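Local coordinates for vacuolar protein sorting-associated protein IST1 (Saccharomyces cerevisiae, PDB 3GGY) that regulates, probably together with DID2, the recruitment of the ATPase VPS4 to ESCRT-III in multivesicular body sorting, and is seen here as its N-terminal domain, at residues H66-L80 / E107-E121. Residues are numbered along the deposited sequence; the frame is centred on the assembly and turned at random.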
ATOM      1  N   HIS A  66       1.788   4.217   3.559  1.00  7.68           N
ATOM      2  CA  HIS A  66       1.710   2.772   3.407  1.00  8.57           C
ATOM      3  C   HIS A  66       0.290   2.285   3.671  1.00  8.23           C
ATOM      4  O   HIS A  66      -0.190   1.369   3.017  1.00  8.35           O
ATOM      5  CB  HIS A  66       2.679   2.078   4.360  1.00  8.39           C
ATOM      6  CG  HIS A  66       2.836   0.614   4.089  1.00 10.28           C
ATOM      7  ND1 HIS A  66       3.518   0.132   2.991  1.00 10.79           N
ATOM      8  CD2 HIS A  66       2.390  -0.470   4.765  1.00 11.53           C
ATOM      9  CE1 HIS A  66       3.488  -1.191   3.006  1.00 12.90           C
ATOM     10  NE2 HIS A  66       2.809  -1.581   4.071  1.00 11.11           N
ATOM     11  N   ILE A  67      -0.390   2.897   4.637  1.00  7.21           N
ATOM     12  CA  ILE A  67      -1.765   2.499   4.918  1.00  8.90           C
ATOM     13  C   ILE A  67      -2.631   2.812   3.696  1.00  8.52           C
ATOM     14  O   ILE A  67      -3.507   2.033   3.338  1.00  9.79           O
ATOM     15  CB  ILE A  67      -2.316   3.238   6.158  1.00  9.51           C
ATOM     16  CG1 ILE A  67      -1.665   2.671   7.421  1.00 11.06           C
ATOM     17  CG2 ILE A  67      -3.832   3.093   6.219  1.00 11.00           C
ATOM     18  CD1 ILE A  67      -1.861   3.533   8.652  1.00 13.36           C
ATOM     19  N   GLU A  68      -2.375   3.950   3.050  1.00  9.49           N
ATOM     20  CA  GLU A  68      -3.126   4.323   1.856  1.00 10.25           C
ATOM     21  C   GLU A  68      -2.879   3.275   0.768  1.00 10.07           C
ATOM     22  O   GLU A  68      -3.789   2.915   0.022  1.00  9.82           O
ATOM     23  CB  GLU A  68      -2.684   5.695   1.354  1.00 13.35           C
ATOM     24  CG  GLU A  68      -2.899   6.807   2.363  1.00 16.63           C
ATOM     25  CD  GLU A  68      -2.526   8.172   1.817  1.00 22.31           C
ATOM     26  OE1 GLU A  68      -1.420   8.306   1.249  1.00 25.46           O
ATOM     27  OE2 GLU A  68      -3.338   9.111   1.963  1.00 26.56           O
ATOM     28  N   LEU A  69      -1.641   2.796   0.670  1.00  8.82           N
ATOM     29  CA  LEU A  69      -1.317   1.776  -0.328  1.00  7.58           C
ATOM     30  C   LEU A  69      -2.166   0.543  -0.066  1.00  8.36           C
ATOM     31  O   LEU A  69      -2.775  -0.008  -0.982  1.00  7.96           O
ATOM     32  CB  LEU A  69       0.172   1.396  -0.262  1.00  8.39           C
ATOM     33  CG  LEU A  69       0.647   0.184  -1.082  1.00  6.95           C
ATOM     34  CD1 LEU A  69       0.467   0.448  -2.571  1.00 10.63           C
ATOM     35  CD2 LEU A  69       2.127  -0.103  -0.764  1.00  8.63           C
ATOM     36  N   LEU A  70      -2.211   0.109   1.190  1.00  7.08           N
ATOM     37  CA  LEU A  70      -2.997  -1.067   1.558  1.00  9.01           C
ATOM     38  C   LEU A  70      -4.472  -0.901   1.204  1.00  7.91           C
ATOM     39  O   LEU A  70      -5.116  -1.857   0.779  1.00  8.59           O
ATOM     40  CB  LEU A  70      -2.859  -1.358   3.056  1.00  8.91           C
ATOM     41  CG  LEU A  70      -1.447  -1.666   3.559  1.00 12.64           C
ATOM     42  CD1 LEU A  70      -1.499  -1.996   5.055  1.00 13.46           C
ATOM     43  CD2 LEU A  70      -0.866  -2.839   2.787  1.00 15.50           C
ATOM     44  N   GLU A  71      -5.008   0.304   1.379  1.00  9.80           N
ATOM     45  CA  GLU A  71      -6.413   0.552   1.062  1.00  8.49           C
ATOM     46  C   GLU A  71      -6.657   0.376  -0.434  1.00  9.71           C
ATOM     47  O   GLU A  71      -7.655  -0.217  -0.847  1.00 11.66           O
ATOM     48  CB  GLU A  71      -6.809   1.966   1.489  1.00 12.01           C
ATOM     49  CG  GLU A  71      -6.579   2.227   2.973  1.00 15.05           C
ATOM     50  CD  GLU A  71      -6.886   3.656   3.384  1.00 19.55           C
ATOM     51  OE1 GLU A  71      -6.607   4.578   2.588  1.00 21.34           O
ATOM     52  OE2 GLU A  71      -7.390   3.856   4.511  1.00 21.36           O
ATOM     53  N   ILE A  72      -5.736   0.884  -1.242  1.00  9.11           N
ATOM     54  CA  ILE A  72      -5.865   0.770  -2.686  1.00  9.42           C
ATOM     55  C   ILE A  72      -5.728  -0.693  -3.123  1.00  8.76           C
ATOM     56  O   ILE A  72      -6.488  -1.182  -3.965  1.00  8.32           O
ATOM     57  CB  ILE A  72      -4.795   1.627  -3.398  1.00 10.21           C
ATOM     58  CG1 ILE A  72      -4.965   3.095  -3.005  1.00 12.14           C
ATOM     59  CG2 ILE A  72      -4.902   1.443  -4.909  1.00 10.55           C
ATOM     60  CD1 ILE A  72      -3.790   3.982  -3.378  1.00 11.91           C
ATOM     61  N   LEU A  73      -4.767  -1.405  -2.546  1.00  8.36           N
ATOM     62  CA  LEU A  73      -4.573  -2.800  -2.918  1.00  8.10           C
ATOM     63  C   LEU A  73      -5.799  -3.638  -2.564  1.00  9.74           C
ATOM     64  O   LEU A  73      -6.149  -4.577  -3.286  1.00  9.71           O
ATOM     65  CB  LEU A  73      -3.320  -3.366  -2.238  1.00  8.55           C
ATOM     66  CG  LEU A  73      -1.996  -2.704  -2.639  1.00  7.69           C
ATOM     67  CD1 LEU A  73      -0.857  -3.387  -1.878  1.00  7.85           C
ATOM     68  CD2 LEU A  73      -1.780  -2.811  -4.156  1.00  9.21           C
ATOM     69  N   GLU A  74      -6.458  -3.293  -1.459  1.00  9.47           N
ATOM     70  CA  GLU A  74      -7.652  -4.013  -1.034  1.00 11.98           C
ATOM     71  C   GLU A  74      -8.711  -3.862  -2.118  1.00 11.30           C
ATOM     72  O   GLU A  74      -9.372  -4.829  -2.488  1.00 12.75           O
ATOM     73  CB  GLU A  74      -8.200  -3.444   0.278  1.00 11.22           C
ATOM     74  CG  GLU A  74      -9.410  -4.210   0.811  1.00 19.17           C
ATOM     75  CD  GLU A  74     -10.225  -3.421   1.824  1.00 23.32           C
ATOM     76  OE1 GLU A  74      -9.639  -2.600   2.562  1.00 24.61           O
ATOM     77  OE2 GLU A  74     -11.456  -3.635   1.890  1.00 24.85           O
ATOM     78  N   LEU A  75      -8.871  -2.638  -2.617  1.00 12.62           N
ATOM     79  CA  LEU A  75      -9.843  -2.370  -3.665  1.00 13.87           C
ATOM     80  C   LEU A  75      -9.505  -3.136  -4.933  1.00 14.19           C
ATOM     81  O   LEU A  75     -10.398  -3.659  -5.593  1.00 14.99           O
ATOM     82  CB  LEU A  75      -9.925  -0.869  -3.965  1.00 14.23           C
ATOM     83  CG  LEU A  75     -10.593  -0.002  -2.899  1.00 18.97           C
ATOM     84  CD1 LEU A  75     -10.830   1.381  -3.485  1.00 22.86           C
ATOM     85  CD2 LEU A  75     -11.919  -0.622  -2.462  1.00 20.25           C
ATOM     86  N   TYR A  76      -8.218  -3.213  -5.278  1.00 13.24           N
ATOM     87  CA  TYR A  76      -7.828  -3.953  -6.473  1.00 13.26           C
ATOM     88  C   TYR A  76      -8.170  -5.430  -6.315  1.00 12.88           C
ATOM     89  O   TYR A  76      -8.584  -6.088  -7.269  1.00 14.47           O
ATOM     90  CB  TYR A  76      -6.324  -3.811  -6.755  1.00 11.61           C
ATOM     91  CG  TYR A  76      -5.907  -2.502  -7.400  1.00 11.74           C
ATOM     92  CD1 TYR A  76      -6.680  -1.909  -8.398  1.00 13.51           C
ATOM     93  CD2 TYR A  76      -4.702  -1.888  -7.050  1.00 11.32           C
ATOM     94  CE1 TYR A  76      -6.267  -0.740  -9.033  1.00 14.72           C
ATOM     95  CE2 TYR A  76      -4.277  -0.724  -7.680  1.00 13.57           C
ATOM     96  CZ  TYR A  76      -5.063  -0.153  -8.670  1.00 15.00           C
ATOM     97  OH  TYR A  76      -4.636   0.995  -9.294  1.00 18.07           O
ATOM     98  N   CYS A  77      -7.978  -5.963  -5.112  1.00 11.67           N
ATOM     99  CA  CYS A  77      -8.290  -7.363  -4.853  1.00 12.66           C
ATOM    100  C   CYS A  77      -9.780  -7.622  -5.003  1.00 14.58           C
ATOM    101  O   CYS A  77     -10.188  -8.640  -5.554  1.00 15.23           O
ATOM    102  CB  CYS A  77      -7.868  -7.764  -3.443  1.00 12.65           C
ATOM    103  SG  CYS A  77      -6.100  -8.057  -3.276  1.00 15.16           S
ATOM    104  N   GLU A  78     -10.590  -6.703  -4.490  1.00 14.87           N
ATOM    105  CA  GLU A  78     -12.037  -6.858  -4.577  1.00 18.87           C
ATOM    106  C   GLU A  78     -12.488  -6.809  -6.031  1.00 19.83           C
ATOM    107  O   GLU A  78     -13.391  -7.547  -6.435  1.00 19.67           O
ATOM    108  CB  GLU A  78     -12.727  -5.774  -3.746  1.00 19.64           C
ATOM    109  CG  GLU A  78     -12.310  -5.826  -2.283  1.00 24.00           C
ATOM    110  CD  GLU A  78     -12.983  -4.775  -1.428  1.00 28.17           C
ATOM    111  OE1 GLU A  78     -13.034  -3.604  -1.857  1.00 31.26           O
ATOM    112  OE2 GLU A  78     -13.450  -5.117  -0.320  1.00 32.85           O
ATOM    113  N   LEU A  79     -11.840  -5.955  -6.817  1.00 19.80           N
ATOM    114  CA  LEU A  79     -12.161  -5.821  -8.234  1.00 18.92           C
ATOM    115  C   LEU A  79     -11.917  -7.146  -8.946  1.00 20.43           C
ATOM    116  O   LEU A  79     -12.797  -7.664  -9.642  1.00 20.79           O
ATOM    117  CB  LEU A  79     -11.304  -4.719  -8.863  1.00 19.40           C
ATOM    118  CG  LEU A  79     -11.466  -4.452 -10.363  1.00 19.24           C
ATOM    119  CD1 LEU A  79     -10.893  -3.088 -10.693  1.00 20.97           C
ATOM    120  CD2 LEU A  79     -10.777  -5.535 -11.180  1.00 21.44           C
ATOM    121  N   LEU A  80     -10.720  -7.696  -8.767  1.00 18.77           N
ATOM    122  CA  LEU A  80     -10.359  -8.963  -9.387  1.00 19.47           C
ATOM    123  C   LEU A  80     -11.247 -10.104  -8.900  1.00 20.17           C
ATOM    124  O   LEU A  80     -11.572 -11.015  -9.662  1.00 19.69           O
ATOM    125  CB  LEU A  80      -8.896  -9.298  -9.087  1.00 19.60           C
ATOM    126  CG  LEU A  80      -7.857  -8.356  -9.695  1.00 19.57           C
ATOM    127  CD1 LEU A  80      -6.459  -8.779  -9.253  1.00 18.21           C
ATOM    128  CD2 LEU A  80      -7.972  -8.389 -11.214  1.00 19.48           C
ATOM    129  N   GLU A 107      -4.647  -3.091 -14.712  1.00 12.23           N
ATOM    130  CA  GLU A 107      -4.125  -2.235 -13.662  1.00 14.09           C
ATOM    131  C   GLU A 107      -4.112  -2.921 -12.296  1.00 13.73           C
ATOM    132  O   GLU A 107      -3.130  -2.841 -11.560  1.00 11.66           O
ATOM    133  CB  GLU A 107      -4.988  -0.978 -13.601  1.00 19.10           C
ATOM    134  CG  GLU A 107      -4.562   0.050 -12.593  1.00 21.07           C
ATOM    135  CD  GLU A 107      -5.496   1.238 -12.593  1.00 24.24           C
ATOM    136  OE1 GLU A 107      -5.754   1.788 -13.687  1.00 27.36           O
ATOM    137  OE2 GLU A 107      -5.966   1.622 -11.506  1.00 23.46           O
ATOM    138  N   ALA A 108      -5.210  -3.590 -11.962  1.00 12.89           N
ATOM    139  CA  ALA A 108      -5.324  -4.263 -10.676  1.00 13.01           C
ATOM    140  C   ALA A 108      -4.310  -5.386 -10.455  1.00 12.44           C
ATOM    141  O   ALA A 108      -3.647  -5.429  -9.419  1.00 11.59           O
ATOM    142  CB  ALA A 108      -6.740  -4.803 -10.498  1.00 13.51           C
ATOM    143  N   ILE A 109      -4.186  -6.292 -11.420  1.00 11.85           N
ATOM    144  CA  ILE A 109      -3.262  -7.410 -11.275  1.00 11.15           C
ATOM    145  C   ILE A 109      -1.805  -6.949 -11.278  1.00  8.83           C
ATOM    146  O   ILE A 109      -0.989  -7.450 -10.505  1.00 10.26           O
ATOM    147  CB  ILE A 109      -3.477  -8.463 -12.385  1.00 13.91           C
ATOM    148  CG1 ILE A 109      -2.673  -9.723 -12.068  1.00 17.36           C
ATOM    149  CG2 ILE A 109      -3.083  -7.889 -13.736  1.00 16.60           C
ATOM    150  CD1 ILE A 109      -3.145 -10.444 -10.806  1.00 22.22           C
ATOM    151  N   ARG A 110      -1.476  -5.988 -12.138  1.00  9.30           N
ATOM    152  CA  ARG A 110      -0.111  -5.479 -12.190  1.00  9.08           C
ATOM    153  C   ARG A 110       0.272  -4.801 -10.878  1.00  9.43           C
ATOM    154  O   ARG A 110       1.378  -4.990 -10.380  1.00  8.64           O
ATOM    155  CB  ARG A 110       0.046  -4.489 -13.345  1.00  9.37           C
ATOM    156  CG  ARG A 110       0.035  -5.153 -14.710  1.00  9.22           C
ATOM    157  CD  ARG A 110       0.083  -4.123 -15.822  1.00  9.09           C
ATOM    158  NE  ARG A 110       0.041  -4.788 -17.120  1.00 10.14           N
ATOM    159  CZ  ARG A 110       1.103  -5.296 -17.734  1.00 12.12           C
ATOM    160  NH1 ARG A 110       2.303  -5.205 -17.181  1.00 10.77           N
ATOM    161  NH2 ARG A 110       0.953  -5.939 -18.886  1.00 13.49           N
ATOM    162  N   SER A 111      -0.647  -4.023 -10.310  1.00  9.66           N
ATOM    163  CA  SER A 111      -0.363  -3.331  -9.062  1.00  8.17           C
ATOM    164  C   SER A 111      -0.130  -4.291  -7.901  1.00  8.34           C
ATOM    165  O   SER A 111       0.752  -4.070  -7.071  1.00  7.83           O
ATOM    166  CB  SER A 111      -1.500  -2.362  -8.718  1.00  8.71           C
ATOM    167  OG  SER A 111      -1.587  -1.326  -9.693  1.00  9.84           O
ATOM    168  N   LEU A 112      -0.919  -5.356  -7.839  1.00  7.08           N
ATOM    169  CA  LEU A 112      -0.779  -6.328  -6.760  1.00  8.30           C
ATOM    170  C   LEU A 112       0.536  -7.088  -6.854  1.00  7.21           C
ATOM    171  O   LEU A 112       1.186  -7.352  -5.845  1.00  8.01           O
ATOM    172  CB  LEU A 112      -1.965  -7.288  -6.782  1.00  9.46           C
ATOM    173  CG  LEU A 112      -3.253  -6.611  -6.307  1.00  9.34           C
ATOM    174  CD1 LEU A 112      -4.457  -7.479  -6.658  1.00 10.19           C
ATOM    175  CD2 LEU A 112      -3.181  -6.371  -4.804  1.00 10.45           C
ATOM    176  N   ILE A 113       0.942  -7.427  -8.071  1.00  8.33           N
ATOM    177  CA  ILE A 113       2.199  -8.140  -8.254  1.00  8.49           C
ATOM    178  C   ILE A 113       3.373  -7.218  -7.916  1.00  8.27           C
ATOM    179  O   ILE A 113       4.330  -7.631  -7.257  1.00  8.05           O
ATOM    180  CB  ILE A 113       2.313  -8.660  -9.702  1.00  8.69           C
ATOM    181  CG1 ILE A 113       1.304  -9.796  -9.894  1.00 10.11           C
ATOM    182  CG2 ILE A 113       3.733  -9.140  -9.993  1.00  9.73           C
ATOM    183  CD1 ILE A 113       1.188 -10.295 -11.328  1.00 10.80           C
ATOM    184  N   TYR A 114       3.291  -5.966  -8.357  1.00  7.05           N
ATOM    185  CA  TYR A 114       4.335  -4.992  -8.077  1.00  6.22           C
ATOM    186  C   TYR A 114       4.474  -4.755  -6.580  1.00  8.47           C
ATOM    187  O   TYR A 114       5.576  -4.525  -6.074  1.00  8.15           O
ATOM    188  CB  TYR A 114       4.014  -3.654  -8.757  1.00  8.90           C
ATOM    189  CG  TYR A 114       5.095  -2.623  -8.554  1.00  6.59           C
ATOM    190  CD1 TYR A 114       6.262  -2.659  -9.311  1.00  8.96           C
ATOM    191  CD2 TYR A 114       4.989  -1.655  -7.558  1.00  7.42           C
ATOM    192  CE1 TYR A 114       7.302  -1.763  -9.081  1.00  8.71           C
ATOM    193  CE2 TYR A 114       6.025  -0.751  -7.321  1.00  9.14           C
ATOM    194  CZ  TYR A 114       7.177  -0.814  -8.085  1.00 10.54           C
ATOM    195  OH  TYR A 114       8.208   0.067  -7.856  1.00 11.85           O
ATOM    196  N   ALA A 115       3.351  -4.828  -5.874  1.00  7.69           N
ATOM    197  CA  ALA A 115       3.327  -4.579  -4.436  1.00  8.52           C
ATOM    198  C   ALA A 115       3.944  -5.650  -3.548  1.00  9.00           C
ATOM    199  O   ALA A 115       4.283  -5.367  -2.399  1.00  8.76           O
ATOM    200  CB  ALA A 115       1.894  -4.321  -3.991  1.00  8.61           C
ATOM    201  N   ILE A 116       4.089  -6.870  -4.064  1.00  8.77           N
ATOM    202  CA  ILE A 116       4.640  -7.974  -3.273  1.00  9.17           C
ATOM    203  C   ILE A 116       5.890  -7.599  -2.485  1.00  9.00           C
ATOM    204  O   ILE A 116       5.979  -7.818  -1.274  1.00 10.09           O
ATOM    205  CB  ILE A 116       4.968  -9.187  -4.173  1.00 11.54           C
ATOM    206  CG1 ILE A 116       3.674  -9.754  -4.756  1.00 10.91           C
ATOM    207  CG2 ILE A 116       5.725 -10.259  -3.374  1.00 12.74           C
ATOM    208  CD1 ILE A 116       3.888 -10.705  -5.932  1.00 13.16           C
ATOM    209  N   LEU A 117       6.861  -7.038  -3.187  1.00  9.24           N
ATOM    210  CA  LEU A 117       8.123  -6.638  -2.590  1.00  9.60           C
ATOM    211  C   LEU A 117       7.965  -5.618  -1.464  1.00  9.72           C
ATOM    212  O   LEU A 117       8.724  -5.620  -0.494  1.00 11.76           O
ATOM    213  CB  LEU A 117       9.020  -6.055  -3.686  1.00 10.78           C
ATOM    214  CG  LEU A 117      10.382  -5.497  -3.295  1.00 15.19           C
ATOM    215  CD1 LEU A 117      11.269  -6.608  -2.754  1.00 17.71           C
ATOM    216  CD2 LEU A 117      11.026  -4.854  -4.514  1.00 17.13           C
ATOM    217  N   PHE A 118       6.970  -4.752  -1.595  1.00  8.24           N
ATOM    218  CA  PHE A 118       6.739  -3.683  -0.637  1.00  9.70           C
ATOM    219  C   PHE A 118       5.745  -3.961   0.486  1.00  9.80           C
ATOM    220  O   PHE A 118       5.619  -3.154   1.411  1.00 12.27           O
ATOM    221  CB  PHE A 118       6.303  -2.442  -1.412  1.00 10.48           C
ATOM    222  CG  PHE A 118       7.289  -2.018  -2.466  1.00  7.56           C
ATOM    223  CD1 PHE A 118       8.372  -1.211  -2.140  1.00 11.85           C
ATOM    224  CD2 PHE A 118       7.143  -2.443  -3.785  1.00  9.15           C
ATOM    225  CE1 PHE A 118       9.297  -0.828  -3.111  1.00 11.01           C
ATOM    226  CE2 PHE A 118       8.061  -2.068  -4.766  1.00 10.77           C
ATOM    227  CZ  PHE A 118       9.142  -1.256  -4.424  1.00 10.72           C
ATOM    228  N   VAL A 119       5.039  -5.083   0.411  1.00  8.88           N
ATOM    229  CA  VAL A 119       4.046  -5.435   1.426  1.00 10.24           C
ATOM    230  C   VAL A 119       4.312  -6.858   1.921  1.00 10.75           C
ATOM    231  O   VAL A 119       3.524  -7.772   1.688  1.00 14.28           O
ATOM    232  CB  VAL A 119       2.606  -5.333   0.838  1.00 10.46           C
ATOM    233  CG1 VAL A 119       1.572  -5.481   1.942  1.00 11.85           C
ATOM    234  CG2 VAL A 119       2.433  -3.997   0.132  1.00  9.20           C
ATOM    235  N   ASP A 120       5.436  -7.045   2.605  1.00 14.13           N
ATOM    236  CA  ASP A 120       5.764  -8.377   3.094  1.00 18.07           C
ATOM    237  C   ASP A 120       4.840  -8.833   4.219  1.00 19.11           C
ATOM    238  O   ASP A 120       4.835 -10.013   4.572  1.00 19.67           O
ATOM    239  CB  ASP A 120       7.237  -8.461   3.535  1.00 21.39           C
ATOM    240  CG  ASP A 120       7.601  -7.447   4.605  1.00 26.82           C
ATOM    241  OD1 ASP A 120       6.799  -7.233   5.535  1.00 27.93           O
ATOM    242  OD2 ASP A 120       8.709  -6.873   4.524  1.00 29.75           O
ATOM    243  N   GLU A 121       4.045  -7.913   4.766  1.00 18.15           N
ATOM    244  CA  GLU A 121       3.123  -8.274   5.839  1.00 19.01           C
ATOM    245  C   GLU A 121       1.959  -9.115   5.319  1.00 19.97           C
ATOM    246  O   GLU A 121       1.199  -9.682   6.103  1.00 20.88           O
ATOM    247  CB  GLU A 121       2.585  -7.029   6.561  1.00 17.87           C
ATOM    248  CG  GLU A 121       1.759  -6.104   5.697  1.00 16.06           C
ATOM    249  CD  GLU A 121       2.552  -4.917   5.197  1.00 15.29           C
ATOM    250  OE1 GLU A 121       3.702  -5.111   4.749  1.00 16.80           O
ATOM    251  OE2 GLU A 121       2.017  -3.788   5.249  1.00 13.77           O
TER
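Tyr76 lies across the backbone of Ala108 and reaches Glu107 with its hydroxyl. Its CB starts against the Ala108 methyl, and CG rests on Ala108 CA and CB. CD1 lies 3.5 Å from Ala108 CA, which sits over one face of the ring in a CH-pi contact; CD2 and CE2 meet Ser111 CB, CE2 at 3.4 Å. CE1 nears Glu107 OE2, which lies at the ring edge, in plane, and CZ has Glu107 OE2 and Ser111 OG as neighbours. At the tip, OH donates to Glu107 OE2 over 2.7 Å, on the anti side of a carboxylate turned 87° from the ring. A phenylalanine here would lack the hydroxyl and would probably leave Glu107 OE2 without this donor, and the extended Glu107 side chain freer to swing. Ser111 OG turns back to Glu107 O, which also takes the Ser111 amide from its opposite face. Segments 66-80 and 107-115, on helices 50-82 and 105-115, cross at -132° in the helical core of this ESCRT-III-like domain, with Tyr76 and Leu112 as reciprocal knobs into holes. Leu112 fits among Leu73, Tyr76, Cys77 and Leu80, meeting Leu80 tip to tip, CD1 to CD1 at 3.5 Å. Leu112 also touches Leu128 of helix 125-135. Leu73 CD1 bridges Ala115 CB, at 3.6 Å, and Val119 CG2, carrying the apolar seam on to Val119. Beyond it His66 NE2 donates a hydrogen bond to the syn lone pair of Glu121 OE2, N to O 2.6 Å, with OE2 in the ring plane. Gln30 of helix 8-46 gives the same oxygen a second hydrogen bond.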